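Local coordinates for putative phosphatase (Bacteroides thetaiotaomicron, PDB 3KYA), which is a putative phosphatase of uncertain function that binds zinc ions, at residues 151-156 and 166-171; 143-148 and 189-194. All coordinates share one frame; numbering follows the deposited sequence.

Contact 1: residues 151-156 and 166-171. With ZN (zinc ion), chain X; EDO (1,2-ethanediol), chain H.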
# COMPACT_ATOMS: atom_id res chain seq x y z
N LYS A 151 19.25 -26.30 -6.74
CA LYS A 151 18.77 -25.45 -5.65
C LYS A 151 18.63 -26.18 -4.29
O LYS A 151 18.26 -25.56 -3.30
CB LYS A 151 17.50 -24.66 -6.04
CG LYS A 151 17.83 -23.50 -6.99
CD LYS A 151 16.69 -22.50 -7.14
CE LYS A 151 15.52 -23.09 -7.84
NZ LYS A 151 14.46 -22.06 -8.06
N ASP A 152 18.94 -27.47 -4.24
CA ASP A 152 19.06 -28.19 -2.97
C ASP A 152 20.38 -27.77 -2.29
O ASP A 152 20.55 -27.99 -1.08
CB ASP A 152 19.09 -29.71 -3.17
CG ASP A 152 17.77 -30.28 -3.68
OD1 ASP A 152 16.72 -29.64 -3.51
OD2 ASP A 152 17.79 -31.42 -4.21
N HIS A 153 21.32 -27.21 -3.05
CA HIS A 153 22.61 -26.80 -2.51
C HIS A 153 22.67 -25.30 -2.29
O HIS A 153 22.75 -24.53 -3.25
CB HIS A 153 23.77 -27.26 -3.39
CG HIS A 153 24.00 -28.73 -3.35
ND1 HIS A 153 24.88 -29.37 -4.21
CD2 HIS A 153 23.44 -29.71 -2.59
CE1 HIS A 153 24.88 -30.67 -3.95
NE2 HIS A 153 24.01 -30.90 -2.98
N LEU A 154 22.60 -24.91 -1.01
CA LEU A 154 22.64 -23.52 -0.59
C LEU A 154 23.99 -23.24 0.09
O LEU A 154 24.29 -23.81 1.16
CB LEU A 154 21.49 -23.22 0.37
CG LEU A 154 21.41 -21.79 0.90
CD1 LEU A 154 21.29 -20.77 -0.26
CD2 LEU A 154 20.23 -21.66 1.87
N TYR A 155 24.81 -22.41 -0.54
CA TYR A 155 26.13 -22.07 -0.01
C TYR A 155 26.06 -20.81 0.84
O TYR A 155 25.23 -19.90 0.59
CB TYR A 155 27.16 -21.90 -1.14
CG TYR A 155 27.54 -23.18 -1.88
CD1 TYR A 155 28.43 -24.11 -1.34
CD2 TYR A 155 27.00 -23.46 -3.15
CE1 TYR A 155 28.76 -25.28 -2.02
CE2 TYR A 155 27.34 -24.63 -3.84
CZ TYR A 155 28.24 -25.53 -3.27
OH TYR A 155 28.58 -26.70 -3.93
N ILE A 156 26.92 -20.76 1.84
CA ILE A 156 27.04 -19.60 2.71
C ILE A 156 28.52 -19.26 2.90
O ILE A 156 29.35 -20.14 3.18
CB ILE A 156 26.33 -19.82 4.08
CG1 ILE A 156 26.40 -18.55 4.95
CG2 ILE A 156 26.87 -21.07 4.81
CD1 ILE A 156 25.47 -18.57 6.16
N LEU A 166 28.22 -25.64 2.92
CA LEU A 166 27.11 -26.13 2.13
C LEU A 166 25.97 -26.52 3.06
O LEU A 166 26.12 -27.41 3.91
CB LEU A 166 27.53 -27.37 1.33
CG LEU A 166 26.40 -28.10 0.59
CD1 LEU A 166 25.67 -27.18 -0.40
CD2 LEU A 166 26.95 -29.34 -0.11
N ILE A 167 24.83 -25.85 2.87
CA ILE A 167 23.58 -26.16 3.55
C ILE A 167 22.84 -27.04 2.52
O ILE A 167 22.30 -26.52 1.54
CB ILE A 167 22.79 -24.87 3.88
CG1 ILE A 167 23.63 -23.92 4.76
CG2 ILE A 167 21.43 -25.19 4.52
CD1 ILE A 167 23.15 -22.41 4.73
N ASP A 168 22.84 -28.36 2.73
CA ASP A 168 22.24 -29.30 1.77
C ASP A 168 20.80 -29.56 2.21
O ASP A 168 20.54 -30.28 3.17
CB ASP A 168 23.06 -30.60 1.65
CG ASP A 168 22.66 -31.46 0.45
OD1 ASP A 168 21.45 -31.52 0.14
OD2 ASP A 168 23.54 -32.11 -0.17
N LEU A 169 19.88 -28.93 1.49
CA LEU A 169 18.46 -28.96 1.84
C LEU A 169 17.81 -30.32 1.61
O LEU A 169 16.76 -30.62 2.19
CB LEU A 169 17.72 -27.88 1.04
CG LEU A 169 18.25 -26.46 1.27
CD1 LEU A 169 17.63 -25.45 0.30
CD2 LEU A 169 18.03 -26.03 2.73
N LYS A 170 18.41 -31.14 0.75
CA LYS A 170 17.86 -32.47 0.46
C LYS A 170 18.19 -33.47 1.56
O LYS A 170 17.28 -34.14 2.06
CB LYS A 170 18.37 -33.01 -0.89
CG LYS A 170 17.80 -34.39 -1.28
CD LYS A 170 18.53 -34.96 -2.50
CE LYS A 170 18.00 -36.31 -2.91
NZ LYS A 170 18.19 -37.37 -1.88
N ASN A 171 19.46 -33.58 1.93
CA ASN A 171 19.83 -34.55 2.98
C ASN A 171 19.85 -33.91 4.38
O ASN A 171 20.09 -34.61 5.36
CB ASN A 171 21.12 -35.32 2.67
CG ASN A 171 22.37 -34.47 2.72
OD1 ASN A 171 23.49 -34.98 2.56
ND2 ASN A 171 22.20 -33.19 2.94
ZN ZN X . 23.70 -32.80 -2.09
C1 EDO H . 18.08 -26.22 -11.70
O1 EDO H . 17.08 -27.13 -12.19
C2 EDO H . 17.82 -25.83 -10.25
O2 EDO H . 17.77 -26.99 -9.39
O HOH W 1 21.84 -33.00 -2.16
O HOH W 2 23.74 -33.81 -4.02
O HOH W 3 25.53 -33.14 -1.74
O HOH W 4 24.01 -34.92 -1.27
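H153 and D168 share a zinc ion: NE2 of H153 lies 2.1 Å from the zinc ion and OD2 of D168 2.0 Å from it. Water molecules 1 to 4 supply the other four ligands. The two side chains run side by side from H153 and D168, a non-hydrogen-bonded pair on two antiparallel strands, with imidazole and carboxylate planes 77° apart; D168 reaches across with CG anti to its backbone N (chi1 -167°). The second carboxylate oxygen is occupied too, since D168 OD1 takes a hydrogen bond from zinc-bound water 1 and another from K170 N at 3.1 Å, an Asx turn that should limit rotation of the group. L166 backs the imidazole, its CD2 4.3 Å above the plane and over the centre of the H153 ring, while its CD1 makes a CH-pi contact with the Y155 ring. Further out, L154 and I167 form a hydrogen-bonded pair, N to O in both directions, with their side chains on the other face of the sheet. L169 N donates to D152 O at 2.8 Å, prolonging the pairing beyond the zinc ligands. This is a two-residue, water-rich zinc site on a beta hairpin within one blade of a beta-propeller.

Contact 2: residues 143-148 and 189-194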
# COMPACT_ATOMS: atom_id res chain seq x y z
N ARG A 143 26.63 -14.24 3.67
CA ARG A 143 25.83 -14.10 2.45
C ARG A 143 25.50 -15.48 1.90
O ARG A 143 26.28 -16.43 2.03
CB ARG A 143 26.57 -13.29 1.38
CG ARG A 143 26.83 -11.84 1.77
CD ARG A 143 25.53 -11.04 1.88
NE ARG A 143 25.80 -9.62 2.05
CZ ARG A 143 26.17 -9.04 3.20
NH1 ARG A 143 26.32 -9.75 4.31
NH2 ARG A 143 26.38 -7.74 3.22
N LEU A 144 24.35 -15.57 1.26
CA LEU A 144 23.83 -16.83 0.73
C LEU A 144 23.79 -16.89 -0.79
O LEU A 144 23.58 -15.87 -1.46
CB LEU A 144 22.41 -17.03 1.28
CG LEU A 144 22.21 -17.23 2.78
CD1 LEU A 144 20.71 -17.22 3.12
CD2 LEU A 144 22.87 -18.52 3.29
N ALA A 145 23.96 -18.09 -1.35
CA ALA A 145 23.83 -18.29 -2.80
C ALA A 145 23.55 -19.74 -3.16
O ALA A 145 24.24 -20.65 -2.68
CB ALA A 145 25.11 -17.81 -3.55
N PHE A 146 22.52 -19.97 -3.97
CA PHE A 146 22.22 -21.31 -4.48
C PHE A 146 23.15 -21.71 -5.62
O PHE A 146 23.56 -20.88 -6.42
CB PHE A 146 20.83 -21.40 -5.12
CG PHE A 146 19.66 -21.31 -4.17
CD1 PHE A 146 19.43 -22.31 -3.24
CD2 PHE A 146 18.77 -20.25 -4.25
CE1 PHE A 146 18.33 -22.25 -2.38
CE2 PHE A 146 17.68 -20.18 -3.38
CZ PHE A 146 17.47 -21.17 -2.46
N ASP A 147 23.42 -23.02 -5.73
CA ASP A 147 24.07 -23.54 -6.92
C ASP A 147 23.01 -23.42 -8.03
O ASP A 147 21.95 -24.02 -7.91
CB ASP A 147 24.47 -25.00 -6.70
CG ASP A 147 25.16 -25.64 -7.91
OD1 ASP A 147 25.04 -25.13 -9.04
OD2 ASP A 147 25.81 -26.71 -7.72
N PRO A 148 23.28 -22.63 -9.10
CA PRO A 148 22.25 -22.49 -10.15
C PRO A 148 21.82 -23.81 -10.79
O PRO A 148 20.71 -23.88 -11.32
CB PRO A 148 22.91 -21.56 -11.18
CG PRO A 148 23.98 -20.84 -10.43
CD PRO A 148 24.47 -21.81 -9.39
N ARG A 189 33.34 -12.29 1.20
CA ARG A 189 32.23 -11.34 1.04
C ARG A 189 31.06 -11.73 0.12
O ARG A 189 29.93 -11.28 0.34
CB ARG A 189 32.81 -10.01 0.54
CG ARG A 189 33.85 -9.36 1.48
CD ARG A 189 33.31 -9.06 2.89
NE ARG A 189 32.03 -8.33 2.87
CZ ARG A 189 31.84 -7.04 3.17
NH1 ARG A 189 32.84 -6.25 3.54
NH2 ARG A 189 30.61 -6.54 3.12
N SER A 190 31.29 -12.55 -0.90
CA SER A 190 30.20 -12.90 -1.82
C SER A 190 30.51 -14.10 -2.68
O SER A 190 31.67 -14.44 -2.93
CB SER A 190 29.82 -11.74 -2.75
OG SER A 190 30.85 -11.42 -3.67
N ILE A 191 29.42 -14.72 -3.13
CA ILE A 191 29.45 -15.85 -4.02
C ILE A 191 28.57 -15.56 -5.23
O ILE A 191 27.42 -15.13 -5.08
CB ILE A 191 28.94 -17.14 -3.33
CG1 ILE A 191 29.93 -17.62 -2.27
CG2 ILE A 191 28.72 -18.25 -4.37
CD1 ILE A 191 29.39 -18.78 -1.38
N ALA A 192 29.13 -15.77 -6.42
CA ALA A 192 28.40 -15.65 -7.68
C ALA A 192 28.82 -16.80 -8.59
O ALA A 192 29.73 -17.57 -8.24
CB ALA A 192 28.65 -14.28 -8.36
N PHE A 193 28.14 -16.95 -9.72
CA PHE A 193 28.43 -18.01 -10.70
C PHE A 193 28.43 -17.43 -12.11
O PHE A 193 27.62 -16.54 -12.41
CB PHE A 193 27.40 -19.14 -10.60
CG PHE A 193 27.41 -19.88 -9.28
CD1 PHE A 193 26.63 -19.44 -8.22
CD2 PHE A 193 28.17 -21.02 -9.10
CE1 PHE A 193 26.65 -20.11 -7.00
CE2 PHE A 193 28.19 -21.70 -7.88
CZ PHE A 193 27.42 -21.23 -6.83
N ASN A 194 29.30 -17.93 -13.00
CA ASN A 194 29.30 -17.44 -14.38
C ASN A 194 28.07 -17.89 -15.16
O ASN A 194 27.48 -18.95 -14.87
CB ASN A 194 30.55 -17.90 -15.15
CG ASN A 194 30.54 -19.40 -15.42
OD1 ASN A 194 30.66 -20.20 -14.51
ND2 ASN A 194 30.43 -19.78 -16.69
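P148 lies over the F193 ring, and this pair forms the main apolar contact. CD of P148 sits 3.5 Å from the F193 ring centroid, 14° off the normal, a CH-pi contact over the middle of the face, and P148 CG packs close to F193 CG and CD1. Chi1 of -64° sets CG of F193 anti to the carbonyl carbon, on the side of the backbone N. At the ring edge, near its plane, stands A145 CB, 4.4 Å from F193 CE1; the same methyl meets I191 CG2 at 3.7 Å. Replacing F193 with an alanine would probably open a gap beneath P148 CD and leave the A145 methyl without its aromatic neighbour.

Backbone contacts are sparse. The strands run nearly parallel, 13° apart, but their axes come no closer than 6.7 Å and no hydrogen bond joins them. F146 O approaches F193 CE1 obliquely at 3.2 Å, and R143 CG lies 3.5 Å from R189 O, where a classic beta bulge sets R189 and S190 opposite A210.

Among charged groups, R143 NH2 and R189 NH2 are 4.4 Å apart. D212 and E312, both salt-bridged to R189 NH1, would probably offset this repulsion, while N141 and Q314 bind the guanidinium of R143.

Two edge strands of separate antiparallel sheets thus meet through side chains, as the inner strands of neighbouring blades do around the central axis of a beta-propeller.

From the N terminus, 143-148 comes first, and the chain turns a corner at K151 and D152, at the start of 151-156. The hairpin then returns through 166-171, where contact 1 closes a loop of nine residues. After strand 173-178, the chain crosses to the next sheet and 189-194 closes the larger loop of contact 2, with 40 residues between its segments. Contact 1 is therefore nested inside contact 2. The two also touch directly: Y155 N with A145 O and H153 O with D147 N are probable backbone hydrogen bonds, which join strand 153-159 to strand 141-147. Contact 1 pairs two neighbouring strands, 153-159 and 161-168, within one blade, whereas contact 2 packs that blade's edge strand against the following blade.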